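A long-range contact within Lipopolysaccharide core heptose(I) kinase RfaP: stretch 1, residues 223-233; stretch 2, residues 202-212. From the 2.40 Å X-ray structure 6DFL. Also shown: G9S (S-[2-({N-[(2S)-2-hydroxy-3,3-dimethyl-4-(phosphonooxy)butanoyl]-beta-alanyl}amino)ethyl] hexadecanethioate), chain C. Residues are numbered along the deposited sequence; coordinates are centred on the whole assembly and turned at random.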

# COMPACT_ATOMS: atom_id res chain seq x y z
N ASP A 223 13.59 2.93 2.49
CA ASP A 223 12.19 2.56 2.62
C ASP A 223 11.55 2.36 1.26
O ASP A 223 10.63 1.55 1.12
CB ASP A 223 11.43 3.61 3.43
CG ASP A 223 12.03 3.86 4.79
OD1 ASP A 223 12.55 2.89 5.43
OD2 ASP A 223 11.98 5.03 5.24
N LYS A 224 12.02 3.06 0.24
CA LYS A 224 11.44 2.88 -1.09
C LYS A 224 11.96 1.62 -1.76
O LYS A 224 11.19 0.90 -2.43
CB LYS A 224 11.69 4.12 -1.95
CG LYS A 224 11.07 5.43 -1.41
CD LYS A 224 11.58 6.64 -2.19
CE LYS A 224 11.40 7.91 -1.38
NZ LYS A 224 11.77 9.11 -2.19
N LEU A 225 13.26 1.32 -1.62
CA LEU A 225 13.80 0.05 -2.11
C LEU A 225 13.16 -1.13 -1.40
O LEU A 225 12.78 -2.12 -2.03
CB LEU A 225 15.32 0.00 -1.96
CG LEU A 225 16.12 1.11 -2.64
CD1 LEU A 225 17.57 1.11 -2.19
CD2 LEU A 225 16.02 0.96 -4.14
N ARG A 226 13.04 -1.06 -0.07
CA ARG A 226 12.25 -2.06 0.65
C ARG A 226 10.90 -2.25 -0.01
O ARG A 226 10.46 -3.37 -0.25
CB ARG A 226 12.07 -1.65 2.11
CG ARG A 226 13.09 -2.19 3.07
CD ARG A 226 13.10 -1.49 4.42
NE ARG A 226 14.43 -1.49 5.02
CZ ARG A 226 15.21 -0.42 5.17
NH1 ARG A 226 14.78 0.79 4.79
NH2 ARG A 226 16.42 -0.54 5.71
N PHE A 227 10.21 -1.14 -0.33
CA PHE A 227 8.92 -1.28 -0.98
C PHE A 227 9.04 -2.03 -2.29
O PHE A 227 8.24 -2.93 -2.57
CB PHE A 227 8.26 0.09 -1.24
CG PHE A 227 6.91 -0.03 -1.86
CD1 PHE A 227 5.79 -0.09 -1.06
CD2 PHE A 227 6.77 -0.22 -3.21
CE1 PHE A 227 4.54 -0.27 -1.61
CE2 PHE A 227 5.51 -0.39 -3.77
CZ PHE A 227 4.40 -0.42 -2.96
N LEU A 228 9.98 -1.62 -3.15
CA LEU A 228 10.07 -2.20 -4.49
C LEU A 228 10.37 -3.70 -4.44
O LEU A 228 9.75 -4.48 -5.18
CB LEU A 228 11.14 -1.47 -5.29
CG LEU A 228 10.83 -0.01 -5.65
CD1 LEU A 228 12.11 0.72 -6.07
CD2 LEU A 228 9.79 0.04 -6.75
N ARG A 229 11.30 -4.09 -3.57
CA ARG A 229 11.64 -5.51 -3.42
C ARG A 229 10.41 -6.31 -3.02
O ARG A 229 10.08 -7.31 -3.67
CB ARG A 229 12.76 -5.67 -2.38
CG ARG A 229 13.09 -7.12 -2.06
CD ARG A 229 14.50 -7.26 -1.44
NE ARG A 229 14.58 -6.78 -0.06
CZ ARG A 229 15.66 -6.20 0.47
NH1 ARG A 229 16.74 -6.00 -0.27
NH2 ARG A 229 15.66 -5.81 1.73
N THR A 230 9.72 -5.89 -1.96
CA THR A 230 8.55 -6.63 -1.54
C THR A 230 7.46 -6.58 -2.60
O THR A 230 6.75 -7.56 -2.82
CB THR A 230 8.04 -6.08 -0.22
OG1 THR A 230 9.12 -6.04 0.71
CG2 THR A 230 6.93 -6.93 0.35
N TYR A 231 7.35 -5.44 -3.30
CA TYR A 231 6.29 -5.32 -4.30
C TYR A 231 6.52 -6.29 -5.46
O TYR A 231 5.61 -7.05 -5.83
CB TYR A 231 6.19 -3.88 -4.83
CG TYR A 231 5.28 -3.85 -6.03
CD1 TYR A 231 3.89 -4.07 -5.88
CD2 TYR A 231 5.78 -3.66 -7.31
CE1 TYR A 231 3.07 -4.11 -6.96
CE2 TYR A 231 4.95 -3.68 -8.40
CZ TYR A 231 3.60 -3.91 -8.22
OH TYR A 231 2.76 -3.94 -9.30
N PHE A 232 7.72 -6.28 -6.04
CA PHE A 232 8.03 -7.14 -7.18
C PHE A 232 8.36 -8.57 -6.77
O PHE A 232 8.13 -9.49 -7.57
CB PHE A 232 9.20 -6.56 -7.97
CG PHE A 232 8.86 -5.32 -8.76
CD1 PHE A 232 8.17 -5.41 -9.96
CD2 PHE A 232 9.28 -4.07 -8.33
CE1 PHE A 232 7.90 -4.31 -10.70
CE2 PHE A 232 9.00 -2.95 -9.07
CZ PHE A 232 8.30 -3.06 -10.26
N ARG A 233 8.85 -8.80 -5.55
CA ARG A 233 9.32 -10.12 -5.13
C ARG A 233 10.38 -10.61 -6.11
O ARG A 233 10.26 -11.67 -6.71
CB ARG A 233 8.16 -11.11 -5.00
CG ARG A 233 6.91 -10.55 -4.34
CD ARG A 233 5.84 -11.62 -4.18
NE ARG A 233 5.61 -12.32 -5.44
CZ ARG A 233 4.79 -13.36 -5.59
NH1 ARG A 233 4.11 -13.83 -4.55
NH2 ARG A 233 4.65 -13.94 -6.79
C1 G9S C . 16.12 4.31 -5.48
C2 G9S C . 18.06 5.68 -4.65
C3 G9S C . 19.06 6.80 -4.87
C4 G9S C . 19.97 6.65 -6.07
C5 G9S C . 20.21 4.71 -7.84
C6 G9S C . 21.95 3.20 -6.51
C7 G9S C . 23.45 3.02 -6.46
C8 G9S C . 21.45 3.52 -5.13
C10 G9S C . 12.90 4.95 -6.71
C11 G9S C . 11.83 5.66 -7.49
C12 G9S C . 10.44 5.56 -6.91
C13 G9S C . 10.35 4.88 -5.55
C14 G9S C . 9.54 3.58 -5.50
C15 G9S C . 8.11 3.67 -4.97
C16 G9S C . 7.93 3.79 -3.48
N2 G9S C . 17.07 5.37 -5.67
C19 G9S C . 14.87 4.66 -4.71
C20 G9S C . 21.35 1.92 -7.00
C21 G9S C . 6.63 3.26 -2.87
C22 G9S C . 6.26 3.90 -1.53
C23 G9S C . 4.84 3.78 -1.04
C24 G9S C . 4.66 3.08 0.29
C25 G9S C . 3.31 3.12 0.98
C26 G9S C . 3.28 2.88 2.49
C27 G9S C . 3.41 4.10 3.39
C28 G9S C . 3.12 3.87 4.85
C29 G9S C . 1.97 4.62 5.45
C30 G9S C . 21.67 4.36 -7.52
N3 G9S C . 19.46 5.78 -7.16
O2 G9S C . 18.11 5.01 -3.61
O3 G9S C . 13.28 3.82 -7.01
O4 G9S C . 19.63 4.08 -8.72
O5 G9S C . 22.37 5.52 -7.21
O6 G9S C . 24.14 3.31 -7.64
O8 G9S C . 26.25 3.27 -9.03
O9 G9S C . 25.05 1.12 -8.57
P1 G9S C . 25.42 2.49 -8.04
S1 G9S C . 13.81 5.87 -5.49
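Stretch 2 (202-212) WRNKDLAALYF

Helices that lie too far apart for their backbones to mesh can still be joined by long side chains, and this pair in RfaP illustrates how. Stretch 2 is helical throughout, 202-212, and runs nearly antiparallel to the helix 223-232, with a signed crossing angle of 153°. The axes come no closer than 13.0 Å, so the gap is spanned by side chains: mostly aromatic rings of stretch 1 against leucines of stretch 2, with K224 reaching Y211 at one end. The pairing runs in opposite order along the two helices: K224 lies nearest Y211, with CA atoms 8.9 Å apart, Y231 nearest L207 at 9.4 Å between CA atoms, and F232 nearest R203.

L207 is the principal bump. It fills a hollow lined by F227 and Y231, one turn apart, and F232, the next residue after Y231. Its CD2 methyl sits almost squarely over the face of the Y231 ring, 3.5 Å from the centroid and 11° off the normal, a CH-pi contact. The same methyl meets the edge of F227, with CD2 of L207 4.1 Å from CE2 of F227. The CD1 methyl of L207 packs 3.5 Å from CE2 of Y231 and reaches within 4.3 Å of CZ of F232. One turn further along stretch 2, L210 brings its CD2 to 3.6 Å from CZ of F227, so that the F227 ring touches two leucines.

The ends differ in character. Near R203 the contact thins, its CB lying 4.1 Å from OH of Y231. At the other end, K224 extends through trans chi2 to chi4 and donates a hydrogen bond from NZ to OH of Y211, 2.7 Å away. The acyl chain of G9S fills space beside this link: its C12 lies over a face of Y211, 3.5 Å from CE2, and its C21 over a face of F227, 3.5 Å from CG.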

# COMPACT_ATOMS: atom_id res chain seq x y z
N TRP A 202 -1.03 -0.45 -16.45
CA TRP A 202 -1.95 -0.20 -15.35
C TRP A 202 -1.28 -0.46 -14.01
O TRP A 202 -1.47 0.33 -13.07
CB TRP A 202 -3.21 -1.04 -15.54
CG TRP A 202 -4.07 -0.51 -16.63
CD1 TRP A 202 -4.32 -1.10 -17.84
CD2 TRP A 202 -4.80 0.73 -16.63
NE1 TRP A 202 -5.16 -0.29 -18.59
CE2 TRP A 202 -5.47 0.83 -17.86
CE3 TRP A 202 -4.96 1.76 -15.69
CZ2 TRP A 202 -6.30 1.93 -18.19
CZ3 TRP A 202 -5.78 2.86 -16.02
CH2 TRP A 202 -6.43 2.93 -17.25
N ARG A 203 -0.49 -1.54 -13.91
CA ARG A 203 0.38 -1.75 -12.75
C ARG A 203 1.14 -0.47 -12.41
O ARG A 203 1.19 -0.05 -11.25
CB ARG A 203 1.37 -2.90 -13.01
CG ARG A 203 0.78 -4.34 -12.95
CD ARG A 203 1.82 -5.45 -13.27
NE ARG A 203 1.20 -6.77 -13.44
CZ ARG A 203 1.36 -7.80 -12.61
NH1 ARG A 203 0.75 -8.96 -12.86
NH2 ARG A 203 2.15 -7.70 -11.55
N ASN A 204 1.74 0.15 -13.41
CA ASN A 204 2.65 1.25 -13.14
C ASN A 204 1.90 2.50 -12.70
O ASN A 204 2.36 3.22 -11.81
CB ASN A 204 3.52 1.53 -14.36
CG ASN A 204 4.41 0.34 -14.73
OD1 ASN A 204 4.70 -0.55 -13.90
ND2 ASN A 204 4.84 0.32 -15.97
N LYS A 205 0.72 2.75 -13.29
CA LYS A 205 -0.11 3.87 -12.85
C LYS A 205 -0.40 3.78 -11.35
O LYS A 205 -0.18 4.74 -10.61
CB LYS A 205 -1.41 3.93 -13.66
CG LYS A 205 -1.25 4.44 -15.12
CD LYS A 205 -2.54 5.11 -15.63
CE LYS A 205 -2.41 5.67 -17.05
NZ LYS A 205 -2.57 4.63 -18.11
N ASP A 206 -0.85 2.60 -10.88
CA ASP A 206 -1.08 2.40 -9.44
C ASP A 206 0.18 2.70 -8.64
O ASP A 206 0.12 3.36 -7.59
CB ASP A 206 -1.51 0.97 -9.16
CG ASP A 206 -2.97 0.70 -9.40
OD1 ASP A 206 -3.71 1.55 -9.95
OD2 ASP A 206 -3.38 -0.43 -9.04
N LEU A 207 1.31 2.13 -9.07
CA LEU A 207 2.57 2.33 -8.37
C LEU A 207 2.97 3.79 -8.35
O LEU A 207 3.48 4.29 -7.35
CB LEU A 207 3.69 1.52 -9.02
CG LEU A 207 3.73 -0.01 -8.94
CD1 LEU A 207 4.92 -0.48 -9.75
CD2 LEU A 207 3.80 -0.45 -7.50
N ALA A 208 2.80 4.47 -9.48
CA ALA A 208 3.03 5.91 -9.52
C ALA A 208 2.16 6.62 -8.50
O ALA A 208 2.65 7.38 -7.65
CB ALA A 208 2.75 6.43 -10.93
N ALA A 209 0.85 6.36 -8.54
CA ALA A 209 -0.06 7.07 -7.65
C ALA A 209 0.25 6.74 -6.19
O ALA A 209 0.27 7.64 -5.34
CB ALA A 209 -1.50 6.72 -8.00
N LEU A 210 0.53 5.47 -5.88
CA LEU A 210 0.84 5.15 -4.49
C LEU A 210 2.05 5.95 -4.02
O LEU A 210 2.04 6.52 -2.93
CB LEU A 210 1.07 3.66 -4.33
CG LEU A 210 1.28 3.33 -2.87
CD1 LEU A 210 0.06 3.70 -2.06
CD2 LEU A 210 1.61 1.86 -2.71
N TYR A 211 3.07 6.06 -4.87
CA TYR A 211 4.26 6.82 -4.52
C TYR A 211 3.93 8.30 -4.31
O TYR A 211 4.34 8.90 -3.32
CB TYR A 211 5.32 6.64 -5.60
CG TYR A 211 6.64 7.30 -5.29
CD1 TYR A 211 7.10 7.40 -3.98
CD2 TYR A 211 7.43 7.83 -6.30
CE1 TYR A 211 8.31 8.01 -3.69
CE2 TYR A 211 8.64 8.43 -6.02
CZ TYR A 211 9.07 8.53 -4.72
OH TYR A 211 10.28 9.13 -4.44
N PHE A 212 3.22 8.92 -5.25
CA PHE A 212 2.98 10.36 -5.10
C PHE A 212 2.14 10.64 -3.88
O PHE A 212 2.32 11.68 -3.24
CB PHE A 212 2.36 10.92 -6.37
CG PHE A 212 3.16 10.60 -7.61
CD1 PHE A 212 4.54 10.44 -7.53
CD2 PHE A 212 2.55 10.42 -8.84
CE1 PHE A 212 5.29 10.14 -8.64
CE2 PHE A 212 3.32 10.10 -9.96
CZ PHE A 212 4.68 9.96 -9.85